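PDB 3U66: putative type VI secretion protein from Escherichia coli, which is the cytoplasmic domain of an inner-membrane-attached component of the type VI secretion system and probably takes part in building the secretion apparatus. Local coordinates for residues 7-12 with 121-126; 48-53 with 61-66; 109-114 with 149-154; 127-132 with 157-162. All coordinates share one frame; numbering follows the deposited sequence.

The four contacts lie within one all-helical domain of the DotU family. Interactions 1 and 4 share helix 122-133, and their centres are about 10 Å apart. The E10 OE1 to R130 NE salt bridge, 2.8 Å long, joins them, and the methyl of T126 meets the ring of F162. Interaction 2, its centre about 9 Å from that of interaction 1, reaches the same helix through M63. Interaction 3 lies on the far flank: its centre is about 11 Å from interaction 4 and about 20 Å from interaction 2, and I111 on L128 carries the packing across. A glycerol, probably from the crystallisation liquor, lies about 5 Å from the side chain of L64 in interaction 2.

Interaction 1: residues 7-12 with 121-126; sequences SRAEQI and DVAVLT
E10 and T126 meet with their side chains at roughly a right angle, the carboxylate end of one lying across the methyl of the other. The closest pair is E10 CD and T126 CG2 at 3.7 Å. E10 gets there because its chain runs extended beyond CG (chi2 -163°), and its OE1 then goes on to a salt bridge with R130. In T126 the methyl stands anti to the backbone N, which turns it to E10 and puts OG1 on the other branch, where it bonds to V122 O at 2.8 Å. That donor rises 41° out of the carbonyl plane, and V122 O also accepts from T126 N, so the carbonyl is gripped twice and the threonine hydroxyl is satisfied inside its own helix. With T126 replaced by an alanine, the chain of E10 would probably lose its methyl neighbour and V122 O one of its two donors. Beside this pair, A9 CB, directed at the other helix, touches A123 CB at 4.1 Å, and two such small residues let the backbones approach to 6.3 Å between their CA atoms. D121 caps the start of helix 122-133, its OD1 accepting from A123 N at 3.3 Å. The contact thus sets the first turns of helix 7-24 against those of helix 122-133, while helix 57-76 packs on both through M63, which touches A9 and A123, and F162 covers T126 from the loop after helix 148-157.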
loop_
_atom_site.group_PDB
_atom_site.type_symbol
_atom_site.label_atom_id
_atom_site.label_comp_id
_atom_site.label_asym_id
_atom_site.label_seq_id
_atom_site.Cartn_x
_atom_site.Cartn_y
_atom_site.Cartn_z
ATOM N N SER A 7 -12.100 10.962 6.372
ATOM C CA SER A 7 -12.230 9.987 7.456
ATOM C C SER A 7 -13.151 8.846 7.045
ATOM O O SER A 7 -12.953 7.709 7.494
ATOM C CB SER A 7 -12.749 10.659 8.723
ATOM O OG SER A 7 -14.053 11.181 8.541
ATOM N N ARG A 8 -14.154 9.148 6.183
ATOM C CA ARG A 8 -15.102 8.158 5.654
ATOM C C ARG A 8 -14.324 7.095 4.879
ATOM O O ARG A 8 -14.658 5.925 4.961
ATOM C CB ARG A 8 -16.178 8.815 4.766
ATOM C CG ARG A 8 -17.571 8.218 4.964
ATOM C CD ARG A 8 -18.664 9.127 4.411
ATOM N NE ARG A 8 -19.747 9.367 5.375
ATOM C CZ ARG A 8 -20.149 10.568 5.789
ATOM N NH1 ARG A 8 -19.560 11.669 5.331
ATOM N NH2 ARG A 8 -21.143 10.681 6.662
ATOM N N ALA A 9 -13.251 7.513 4.190
ATOM C CA ALA A 9 -12.322 6.674 3.429
ATOM C C ALA A 9 -11.493 5.777 4.364
ATOM O O ALA A 9 -11.354 4.580 4.096
ATOM C CB ALA A 9 -11.400 7.551 2.597
ATOM N N GLU A 10 -10.957 6.356 5.458
ATOM C CA GLU A 10 -10.181 5.627 6.469
ATOM C C GLU A 10 -11.058 4.570 7.150
ATOM O O GLU A 10 -10.608 3.440 7.350
ATOM C CB GLU A 10 -9.549 6.583 7.495
ATOM C CG GLU A 10 -8.332 7.325 6.970
ATOM C CD GLU A 10 -7.465 7.939 8.052
ATOM O OE1 GLU A 10 -6.483 7.290 8.473
ATOM O OE2 GLU A 10 -7.767 9.075 8.478
ATOM N N GLN A 11 -12.328 4.928 7.431
ATOM C CA GLN A 11 -13.386 4.090 8.005
ATOM C C GLN A 11 -13.576 2.804 7.170
ATOM O O GLN A 11 -13.805 1.737 7.745
ATOM C CB GLN A 11 -14.709 4.871 7.958
ATOM C CG GLN A 11 -15.294 5.338 9.274
ATOM C CD GLN A 11 -16.700 5.910 9.097
ATOM O OE1 GLN A 11 -17.373 5.746 8.057
ATOM N NE2 GLN A 11 -17.192 6.584 10.130
ATOM N N ILE A 12 -13.548 2.933 5.816
ATOM C CA ILE A 12 -13.716 1.839 4.845
ATOM C C ILE A 12 -12.510 0.874 4.892
ATOM O O ILE A 12 -12.698 -0.343 4.816
ATOM C CB ILE A 12 -13.895 2.374 3.380
ATOM C CG1 ILE A 12 -14.780 3.631 3.226
ATOM C CG2 ILE A 12 -14.291 1.286 2.408
ATOM C CD1 ILE A 12 -16.290 3.514 3.462
ATOM N N ASP A 121 -6.877 14.581 -4.531
ATOM C CA ASP A 121 -7.866 14.228 -3.509
ATOM C C ASP A 121 -7.143 13.854 -2.204
ATOM O O ASP A 121 -6.303 12.941 -2.173
ATOM C CB ASP A 121 -8.787 13.093 -3.999
ATOM C CG ASP A 121 -10.066 12.855 -3.199
ATOM O OD1 ASP A 121 -10.156 13.343 -2.045
ATOM O OD2 ASP A 121 -10.962 12.149 -3.713
ATOM N N VAL A 122 -7.435 14.621 -1.142
ATOM C CA VAL A 122 -6.858 14.454 0.192
ATOM C C VAL A 122 -7.028 13.004 0.710
ATOM O O VAL A 122 -6.083 12.440 1.269
ATOM C CB VAL A 122 -7.334 15.568 1.174
ATOM C CG1 VAL A 122 -8.852 15.560 1.364
ATOM C CG2 VAL A 122 -6.608 15.499 2.514
ATOM N N ALA A 123 -8.197 12.384 0.428
ATOM C CA ALA A 123 -8.514 10.999 0.788
ATOM C C ALA A 123 -7.542 9.999 0.135
ATOM O O ALA A 123 -7.060 9.095 0.822
ATOM C CB ALA A 123 -9.956 10.680 0.424
ATOM N N VAL A 124 -7.211 10.206 -1.163
ATOM C CA VAL A 124 -6.265 9.385 -1.932
ATOM C C VAL A 124 -4.868 9.496 -1.303
ATOM O O VAL A 124 -4.256 8.463 -1.042
ATOM C CB VAL A 124 -6.285 9.748 -3.449
ATOM C CG1 VAL A 124 -5.163 9.057 -4.226
ATOM C CG2 VAL A 124 -7.642 9.430 -4.069
ATOM N N LEU A 125 -4.397 10.737 -1.021
ATOM C CA LEU A 125 -3.098 11.025 -0.391
ATOM C C LEU A 125 -2.987 10.394 0.983
ATOM O O LEU A 125 -1.886 10.002 1.378
ATOM C CB LEU A 125 -2.836 12.542 -0.250
ATOM C CG LEU A 125 -2.582 13.395 -1.497
ATOM C CD1 LEU A 125 -2.162 14.779 -1.095
ATOM C CD2 LEU A 125 -1.523 12.797 -2.398
ATOM N N THR A 126 -4.118 10.332 1.727
ATOM C CA THR A 126 -4.186 9.737 3.062
ATOM C C THR A 126 -3.917 8.240 2.950
ATOM O O THR A 126 -3.046 7.722 3.652
ATOM C CB THR A 126 -5.523 10.081 3.743
ATOM O OG1 THR A 126 -5.638 11.504 3.848
ATOM C CG2 THR A 126 -5.677 9.432 5.121
#

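Interaction 2: residues 48-53 with 61-66; sequences EELAEA and DIMLYA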
loop_
_atom_site.group_PDB
_atom_site.type_symbol
_atom_site.label_atom_id
_atom_site.label_comp_id
_atom_site.label_asym_id
_atom_site.label_seq_id
_atom_site.Cartn_x
_atom_site.Cartn_y
_atom_site.Cartn_z
ATOM N N GLU A 48 -17.691 -1.163 -3.064
ATOM C CA GLU A 48 -19.109 -0.813 -2.942
ATOM C C GLU A 48 -19.310 0.373 -2.002
ATOM O O GLU A 48 -20.121 1.251 -2.298
ATOM C CB GLU A 48 -19.925 -2.025 -2.467
ATOM N N GLU A 49 -18.559 0.412 -0.884
ATOM C CA GLU A 49 -18.627 1.481 0.115
ATOM C C GLU A 49 -18.094 2.827 -0.396
ATOM O O GLU A 49 -18.752 3.851 -0.188
ATOM C CB GLU A 49 -17.937 1.050 1.412
ATOM C CG GLU A 49 -18.910 0.806 2.549
ATOM C CD GLU A 49 -18.394 -0.009 3.719
ATOM O OE1 GLU A 49 -17.284 0.276 4.221
ATOM O OE2 GLU A 49 -19.145 -0.898 4.177
ATOM N N LEU A 50 -16.927 2.822 -1.086
ATOM C CA LEU A 50 -16.320 4.024 -1.681
ATOM C C LEU A 50 -17.260 4.654 -2.708
ATOM O O LEU A 50 -17.419 5.877 -2.714
ATOM C CB LEU A 50 -14.952 3.722 -2.327
ATOM C CG LEU A 50 -13.766 3.520 -1.382
ATOM C CD1 LEU A 50 -12.658 2.766 -2.072
ATOM C CD2 LEU A 50 -13.252 4.841 -0.822
ATOM N N ALA A 51 -17.908 3.816 -3.542
ATOM C CA ALA A 51 -18.885 4.243 -4.541
ATOM C C ALA A 51 -20.127 4.859 -3.872
ATOM O O ALA A 51 -20.617 5.886 -4.346
ATOM C CB ALA A 51 -19.278 3.069 -5.425
ATOM N N GLU A 52 -20.602 4.258 -2.748
ATOM C CA GLU A 52 -21.748 4.740 -1.959
ATOM C C GLU A 52 -21.418 6.059 -1.248
ATOM O O GLU A 52 -22.286 6.929 -1.112
ATOM C CB GLU A 52 -22.197 3.686 -0.936
ATOM C CG GLU A 52 -23.112 2.617 -1.506
ATOM N N ALA A 53 -20.155 6.219 -0.827
ATOM C CA ALA A 53 -19.671 7.423 -0.154
ATOM C C ALA A 53 -19.476 8.614 -1.114
ATOM O O ALA A 53 -19.146 9.717 -0.667
ATOM C CB ALA A 53 -18.383 7.122 0.591
ATOM N N ASP A 61 -10.393 3.515 -7.450
ATOM C CA ASP A 61 -9.422 2.624 -8.073
ATOM C C ASP A 61 -7.982 2.785 -7.594
ATOM O O ASP A 61 -7.322 1.774 -7.413
ATOM C CB ASP A 61 -9.573 2.579 -9.600
ATOM C CG ASP A 61 -10.861 1.916 -10.092
ATOM O OD1 ASP A 61 -11.324 0.935 -9.441
ATOM O OD2 ASP A 61 -11.396 2.358 -11.133
ATOM N N ILE A 62 -7.506 4.022 -7.350
ATOM C CA ILE A 62 -6.156 4.250 -6.807
ATOM C C ILE A 62 -6.072 3.781 -5.337
ATOM O O ILE A 62 -5.123 3.073 -4.967
ATOM C CB ILE A 62 -5.537 5.672 -7.096
ATOM C CG1 ILE A 62 -4.306 6.001 -6.218
ATOM C CG2 ILE A 62 -6.539 6.778 -6.939
ATOM C CD1 ILE A 62 -3.091 5.188 -6.402
HETATM N N MSE A 63 -7.089 4.121 -4.529
HETATM C CA MSE A 63 -7.168 3.693 -3.123
HETATM C C MSE A 63 -7.177 2.165 -2.983
HETATM O O MSE A 63 -6.427 1.623 -2.168
HETATM C CB MSE A 63 -8.406 4.285 -2.451
HETATM C CG MSE A 63 -8.207 5.710 -1.972
HETATM SE SE MSE A 63 -9.932 6.561 -1.633
HETATM C CE MSE A 63 -9.641 7.215 -0.073
ATOM N N LEU A 64 -7.991 1.480 -3.817
ATOM C CA LEU A 64 -8.097 0.024 -3.839
ATOM C C LEU A 64 -6.840 -0.642 -4.389
ATOM O O LEU A 64 -6.504 -1.746 -3.949
ATOM C CB LEU A 64 -9.333 -0.415 -4.623
ATOM C CG LEU A 64 -10.673 -0.216 -3.911
ATOM C CD1 LEU A 64 -11.803 -0.099 -4.912
ATOM C CD2 LEU A 64 -10.944 -1.338 -2.915
ATOM N N TYR A 65 -6.145 0.027 -5.340
ATOM C CA TYR A 65 -4.904 -0.453 -5.941
ATOM C C TYR A 65 -3.812 -0.506 -4.873
ATOM O O TYR A 65 -3.203 -1.559 -4.680
ATOM C CB TYR A 65 -4.471 0.451 -7.111
ATOM C CG TYR A 65 -3.299 -0.096 -7.897
ATOM C CD1 TYR A 65 -1.993 0.255 -7.579
ATOM C CD2 TYR A 65 -3.502 -0.954 -8.978
ATOM C CE1 TYR A 65 -0.910 -0.263 -8.284
ATOM C CE2 TYR A 65 -2.428 -1.471 -9.697
ATOM C CZ TYR A 65 -1.134 -1.131 -9.340
ATOM O OH TYR A 65 -0.067 -1.643 -10.029
ATOM N N ALA A 66 -3.609 0.628 -4.153
ATOM C CA ALA A 66 -2.626 0.767 -3.077
ATOM C C ALA A 66 -2.876 -0.270 -2.006
ATOM O O ALA A 66 -1.921 -0.892 -1.551
ATOM C CB ALA A 66 -2.681 2.167 -2.483
#
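L50 meets M63 and L64 through saturated groups alone, with no flat group taking part; the ring of Y65, in the same helical stretch as M63, serves other partners, stacking edge-to-face with F98 and making a cation-pi contact with R110. L50 reaches across with both of its methyls. Its CD1 and L64 CG come within 4.0 Å as the two leucines extend toward each other, tip to tip. The second methyl goes to the heavy atom of M63, a selenomethionine, with L50 CD2 and M63 SE 3.8 Å apart. In L50, CG stands anti to the carbonyl carbon (chi1 -75°), so that the fork spreads over both neighbours at once. Branched leucines and the long, unbranched chain of a methionine, present here as its selenium analogue, suit an apolar seam in which all three touching residues are buried. The backbones stay well apart, 9.3 Å between the CA atoms of L50 and M63, so side chains alone bridge the gap. The contact joins the end of helix 32-52 to helix 57-76, which follows it in the chain; F13 of helix 7-24 touches both L50 and M63, and A123 and C127 of helix 122-133 lie beyond M63.

Interaction 3: residues 109-114 with 149-154; sequences ERIREQ and EDVIRA
R112 lays its aliphatic stem on V151, with R112 CD and V151 CG2 3.6 Å apart, and its NE makes a salt bridge with E146, outside the two segments. Within the two segments the shortest sound polar bond is an ordinary helical one, from A154 N to D150 O at 3.0 Å. The arginine can serve both partners because its chain bends at chi2 and chi3 (-136° and -42°), crossing V151 at about a right angle before the charged end continues to E146. V151 uses both branches: CG1, anti to the backbone N, goes to I111, while CG2 takes the arginine stem. I111 CG2 and V151 CG1 are 3.9 Å apart. The isoleucine is buried and branched at CB, which puts a methyl close to its own helix and within reach of the valine. V151 in turn lies among W108, Y140 and E146, so a short, compact residue fits between larger ones. Helices 103-115 and 148-157 are therefore joined by two kinds of surface on one valine: a wholly apolar contact on the inner side, and on the outer side methylenes of a charged residue, whose guanidinium is probably steadied by E146 while its carbon chain shields V151.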
loop_
_atom_site.group_PDB
_atom_site.type_symbol
_atom_site.label_atom_id
_atom_site.label_comp_id
_atom_site.label_asym_id
_atom_site.label_seq_id
_atom_site.Cartn_x
_atom_site.Cartn_y
_atom_site.Cartn_z
ATOM N N GLU A 109 5.118 4.795 -9.194
ATOM C CA GLU A 109 4.914 5.565 -10.423
ATOM C C GLU A 109 3.591 6.350 -10.269
ATOM O O GLU A 109 3.527 7.529 -10.629
ATOM C CB GLU A 109 4.828 4.585 -11.610
ATOM C CG GLU A 109 5.125 5.171 -12.978
ATOM C CD GLU A 109 5.060 4.190 -14.138
ATOM O OE1 GLU A 109 4.695 3.011 -13.918
ATOM O OE2 GLU A 109 5.375 4.609 -15.277
ATOM N N ARG A 110 2.581 5.702 -9.658
ATOM C CA ARG A 110 1.254 6.229 -9.390
ATOM C C ARG A 110 1.258 7.291 -8.292
ATOM O O ARG A 110 0.473 8.226 -8.368
ATOM C CB ARG A 110 0.303 5.072 -9.046
ATOM C CG ARG A 110 -1.150 5.456 -8.854
ATOM C CD ARG A 110 -2.011 5.344 -10.099
ATOM N NE ARG A 110 -2.035 3.977 -10.633
ATOM C CZ ARG A 110 -3.054 3.121 -10.550
ATOM N NH1 ARG A 110 -4.178 3.485 -9.954
ATOM N NH2 ARG A 110 -2.957 1.915 -11.071
ATOM N N ILE A 111 2.120 7.158 -7.273
ATOM C CA ILE A 111 2.262 8.149 -6.190
ATOM C C ILE A 111 2.843 9.463 -6.741
ATOM O O ILE A 111 2.350 10.544 -6.411
ATOM C CB ILE A 111 3.059 7.593 -4.959
ATOM C CG1 ILE A 111 2.245 6.505 -4.206
ATOM C CG2 ILE A 111 3.474 8.724 -3.973
ATOM C CD1 ILE A 111 3.056 5.545 -3.337
ATOM N N ARG A 112 3.845 9.345 -7.632
ATOM C CA ARG A 112 4.527 10.466 -8.281
ATOM C C ARG A 112 3.612 11.281 -9.185
ATOM O O ARG A 112 3.683 12.509 -9.144
ATOM C CB ARG A 112 5.773 10.000 -9.044
ATOM C CG ARG A 112 6.809 9.312 -8.158
ATOM C CD ARG A 112 8.233 9.751 -8.429
ATOM N NE ARG A 112 8.535 9.893 -9.852
ATOM C CZ ARG A 112 8.958 8.905 -10.634
ATOM N NH1 ARG A 112 9.122 7.682 -10.140
ATOM N NH2 ARG A 112 9.212 9.131 -11.913
ATOM N N GLU A 113 2.745 10.617 -9.978
ATOM C CA GLU A 113 1.807 11.339 -10.844
ATOM C C GLU A 113 0.692 12.041 -10.070
ATOM O O GLU A 113 0.106 13.001 -10.571
ATOM C CB GLU A 113 1.318 10.535 -12.069
ATOM C CG GLU A 113 0.925 9.098 -11.798
ATOM C CD GLU A 113 1.266 8.149 -12.932
ATOM O OE1 GLU A 113 2.430 8.167 -13.398
ATOM O OE2 GLU A 113 0.378 7.361 -13.332
ATOM N N GLN A 114 0.445 11.593 -8.826
ATOM C CA GLN A 114 -0.512 12.214 -7.910
ATOM C C GLN A 114 0.126 13.485 -7.349
ATOM O O GLN A 114 -0.569 14.481 -7.150
ATOM C CB GLN A 114 -0.907 11.254 -6.772
ATOM C CG GLN A 114 -1.951 10.213 -7.162
ATOM C CD GLN A 114 -3.314 10.800 -7.463
ATOM O OE1 GLN A 114 -3.916 11.524 -6.665
ATOM N NE2 GLN A 114 -3.835 10.494 -8.633
ATOM N N GLU A 149 13.172 8.398 -0.534
ATOM C CA GLU A 149 13.328 9.364 0.560
ATOM C C GLU A 149 12.689 10.717 0.220
ATOM O O GLU A 149 11.977 11.292 1.047
ATOM C CB GLU A 149 14.819 9.538 0.884
ATOM N N ASP A 150 12.886 11.174 -1.030
ATOM C CA ASP A 150 12.368 12.436 -1.552
ATOM C C ASP A 150 10.865 12.379 -1.866
ATOM O O ASP A 150 10.147 13.333 -1.564
ATOM C CB ASP A 150 13.202 12.886 -2.764
ATOM C CG ASP A 150 14.703 12.993 -2.502
ATOM O OD1 ASP A 150 15.098 13.137 -1.316
ATOM O OD2 ASP A 150 15.480 12.948 -3.482
ATOM N N VAL A 151 10.391 11.260 -2.454
ATOM C CA VAL A 151 8.980 11.015 -2.785
ATOM C C VAL A 151 8.152 10.905 -1.490
ATOM O O VAL A 151 7.066 11.488 -1.410
ATOM C CB VAL A 151 8.814 9.771 -3.696
ATOM C CG1 VAL A 151 7.345 9.420 -3.913
ATOM C CG2 VAL A 151 9.517 9.975 -5.030
ATOM N N ILE A 152 8.683 10.191 -0.473
ATOM C CA ILE A 152 8.047 10.050 0.845
ATOM C C ILE A 152 7.874 11.439 1.498
ATOM O O ILE A 152 6.751 11.790 1.861
ATOM C CB ILE A 152 8.808 9.041 1.752
ATOM C CG1 ILE A 152 8.665 7.601 1.211
ATOM C CG2 ILE A 152 8.355 9.130 3.219
ATOM C CD1 ILE A 152 9.615 6.537 1.820
ATOM N N ARG A 153 8.969 12.240 1.572
ATOM C CA ARG A 153 8.975 13.599 2.142
ATOM C C ARG A 153 7.960 14.526 1.468
ATOM O O ARG A 153 7.229 15.233 2.163
ATOM C CB ARG A 153 10.373 14.221 2.062
ATOM C CG ARG A 153 11.292 13.816 3.198
ATOM C CD ARG A 153 12.716 14.267 2.928
ATOM N NE ARG A 153 13.624 13.137 2.740
ATOM C CZ ARG A 153 14.362 12.606 3.710
ATOM N NH1 ARG A 153 14.323 13.111 4.935
ATOM N NH2 ARG A 153 15.159 11.577 3.457
ATOM N N ALA A 154 7.898 14.488 0.125
ATOM C CA ALA A 154 6.997 15.298 -0.693
ATOM C C ALA A 154 5.534 14.946 -0.471
ATOM O O ALA A 154 4.704 15.850 -0.388
ATOM C CB ALA A 154 7.355 15.148 -2.161
#

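Interaction 4: residues 127-132 with 157-162; sequences CLCRTL and ARVPAF
C129 and F162 form the centre of the closely packed part of this contact. C129 CB sits over one face of the phenyl ring, 3.6 Å from its centroid and only 12° off the normal, a CH-pi contact almost over the centre. Its SG lies farther out, 4.6 Å from the same centroid in an oblique sulfur-aromatic approach, and also touches V159 CG1. Cysteine suits the spot, being short enough to let a ring lie close and ending in a sulfur that packs as an apolar group. F162 is brought there by a chi1 of -67°, with CG anti to the carbonyl carbon and the ring directed at the helix; V159 CG2 stands at the ring's edge, in its plane. The stem of R130 belongs to the packed part too, its CD meeting F162 CZ at the edge. The guanidinium plane is turned 70° from the ring, and this end looks to E10 and Q133 for its polar partners. The solvent side is the type I turn from V159 to F162, where P160 and A161 are exposed and the closing bond, F162 N to V159 O, is weak at 3.4 Å. A serine in place of F162 would probably leave C129 CB without an aromatic face and the stem of R130 without its edge partner. The turn follows helix 148-157 and lies against one flank of helix 122-133, whose other sides pack on helices 7-24, 57-76 and 103-115.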
loop_
_atom_site.group_PDB
_atom_site.type_symbol
_atom_site.label_atom_id
_atom_site.label_comp_id
_atom_site.label_asym_id
_atom_site.label_seq_id
_atom_site.Cartn_x
_atom_site.Cartn_y
_atom_site.Cartn_z
ATOM N N CYS A 127 -4.629 7.567 2.030
ATOM C CA CYS A 127 -4.503 6.134 1.783
ATOM C C CYS A 127 -3.106 5.732 1.334
ATOM O O CYS A 127 -2.605 4.704 1.787
ATOM C CB CYS A 127 -5.572 5.668 0.807
ATOM S SG CYS A 127 -7.240 5.690 1.503
ATOM N N LEU A 128 -2.461 6.567 0.494
ATOM C CA LEU A 128 -1.098 6.352 0.011
ATOM C C LEU A 128 -0.073 6.492 1.155
ATOM O O LEU A 128 0.959 5.809 1.150
ATOM C CB LEU A 128 -0.769 7.297 -1.161
ATOM C CG LEU A 128 -1.542 7.070 -2.470
ATOM C CD1 LEU A 128 -1.274 8.175 -3.449
ATOM C CD2 LEU A 128 -1.216 5.720 -3.104
ATOM N N CYS A 129 -0.380 7.358 2.144
ATOM C CA CYS A 129 0.452 7.550 3.329
ATOM C C CYS A 129 0.281 6.355 4.250
ATOM O O CYS A 129 1.261 5.838 4.790
ATOM C CB CYS A 129 0.105 8.857 4.042
ATOM S SG CYS A 129 0.722 10.337 3.207
ATOM N N ARG A 130 -0.970 5.908 4.411
ATOM C CA ARG A 130 -1.319 4.754 5.237
ATOM C C ARG A 130 -0.680 3.490 4.668
ATOM O O ARG A 130 -0.170 2.677 5.446
ATOM C CB ARG A 130 -2.847 4.614 5.359
ATOM C CG ARG A 130 -3.355 4.330 6.771
ATOM C CD ARG A 130 -3.117 5.489 7.714
ATOM N NE ARG A 130 -4.222 5.714 8.644
ATOM C CZ ARG A 130 -4.128 5.627 9.966
ATOM N NH1 ARG A 130 -2.971 5.305 10.537
ATOM N NH2 ARG A 130 -5.184 5.854 10.730
ATOM N N THR A 131 -0.646 3.365 3.312
ATOM C CA THR A 131 -0.042 2.242 2.592
ATOM C C THR A 131 1.452 2.144 2.945
ATOM O O THR A 131 1.935 1.056 3.246
ATOM C CB THR A 131 -0.336 2.357 1.082
ATOM O OG1 THR A 131 -1.752 2.327 0.879
ATOM C CG2 THR A 131 0.323 1.262 0.258
ATOM N N LEU A 132 2.154 3.289 2.953
ATOM C CA LEU A 132 3.580 3.368 3.284
ATOM C C LEU A 132 3.855 3.190 4.769
ATOM O O LEU A 132 4.891 2.619 5.118
ATOM C CB LEU A 132 4.221 4.675 2.779
ATOM C CG LEU A 132 4.222 4.946 1.267
ATOM C CD1 LEU A 132 5.018 6.171 0.947
ATOM C CD2 LEU A 132 4.753 3.773 0.471
ATOM N N ALA A 157 4.551 15.977 3.106
ATOM C CA ALA A 157 4.409 17.433 3.184
ATOM C C ALA A 157 3.029 17.944 2.759
ATOM O O ALA A 157 2.606 19.013 3.213
ATOM C CB ALA A 157 5.500 18.107 2.359
ATOM N N ARG A 158 2.336 17.187 1.893
ATOM C CA ARG A 158 1.033 17.577 1.373
ATOM C C ARG A 158 -0.177 17.085 2.151
ATOM O O ARG A 158 -1.308 17.453 1.814
ATOM C CB ARG A 158 0.935 17.300 -0.124
ATOM C CG ARG A 158 1.125 18.573 -0.918
ATOM C CD ARG A 158 1.874 18.334 -2.193
ATOM N NE ARG A 158 0.972 18.091 -3.312
ATOM C CZ ARG A 158 1.385 17.735 -4.522
ATOM N NH1 ARG A 158 2.677 17.560 -4.764
ATOM N NH2 ARG A 158 0.508 17.533 -5.494
ATOM N N VAL A 159 0.057 16.308 3.224
ATOM C CA VAL A 159 -1.003 15.798 4.097
ATOM C C VAL A 159 -0.728 16.192 5.571
ATOM O O VAL A 159 0.353 15.886 6.087
ATOM C CB VAL A 159 -1.317 14.286 3.865
ATOM C CG1 VAL A 159 -0.109 13.418 4.145
ATOM C CG2 VAL A 159 -2.519 13.808 4.676
ATOM N N PRO A 160 -1.658 16.931 6.230
ATOM C CA PRO A 160 -1.398 17.364 7.621
ATOM C C PRO A 160 -1.296 16.229 8.633
ATOM O O PRO A 160 -0.472 16.296 9.545
ATOM C CB PRO A 160 -2.573 18.301 7.940
ATOM C CG PRO A 160 -3.651 17.907 6.992
ATOM C CD PRO A 160 -2.963 17.432 5.742
ATOM N N ALA A 161 -2.103 15.177 8.443
ATOM C CA ALA A 161 -2.195 13.997 9.306
ATOM C C ALA A 161 -0.903 13.129 9.343
ATOM O O ALA A 161 -0.768 12.240 10.194
ATOM C CB ALA A 161 -3.378 13.149 8.864
ATOM N N PHE A 162 0.014 13.360 8.401
ATOM C CA PHE A 162 1.208 12.548 8.278
ATOM C C PHE A 162 2.490 13.321 8.166
ATOM O O PHE A 162 2.521 14.442 7.650
ATOM C CB PHE A 162 1.069 11.592 7.078
ATOM C CG PHE A 162 0.010 10.532 7.250
ATOM C CD1 PHE A 162 -1.304 10.772 6.869
ATOM C CD2 PHE A 162 0.324 9.298 7.804
ATOM C CE1 PHE A 162 -2.289 9.803 7.056
ATOM C CE2 PHE A 162 -0.656 8.322 7.973
ATOM C CZ PHE A 162 -1.956 8.585 7.607
#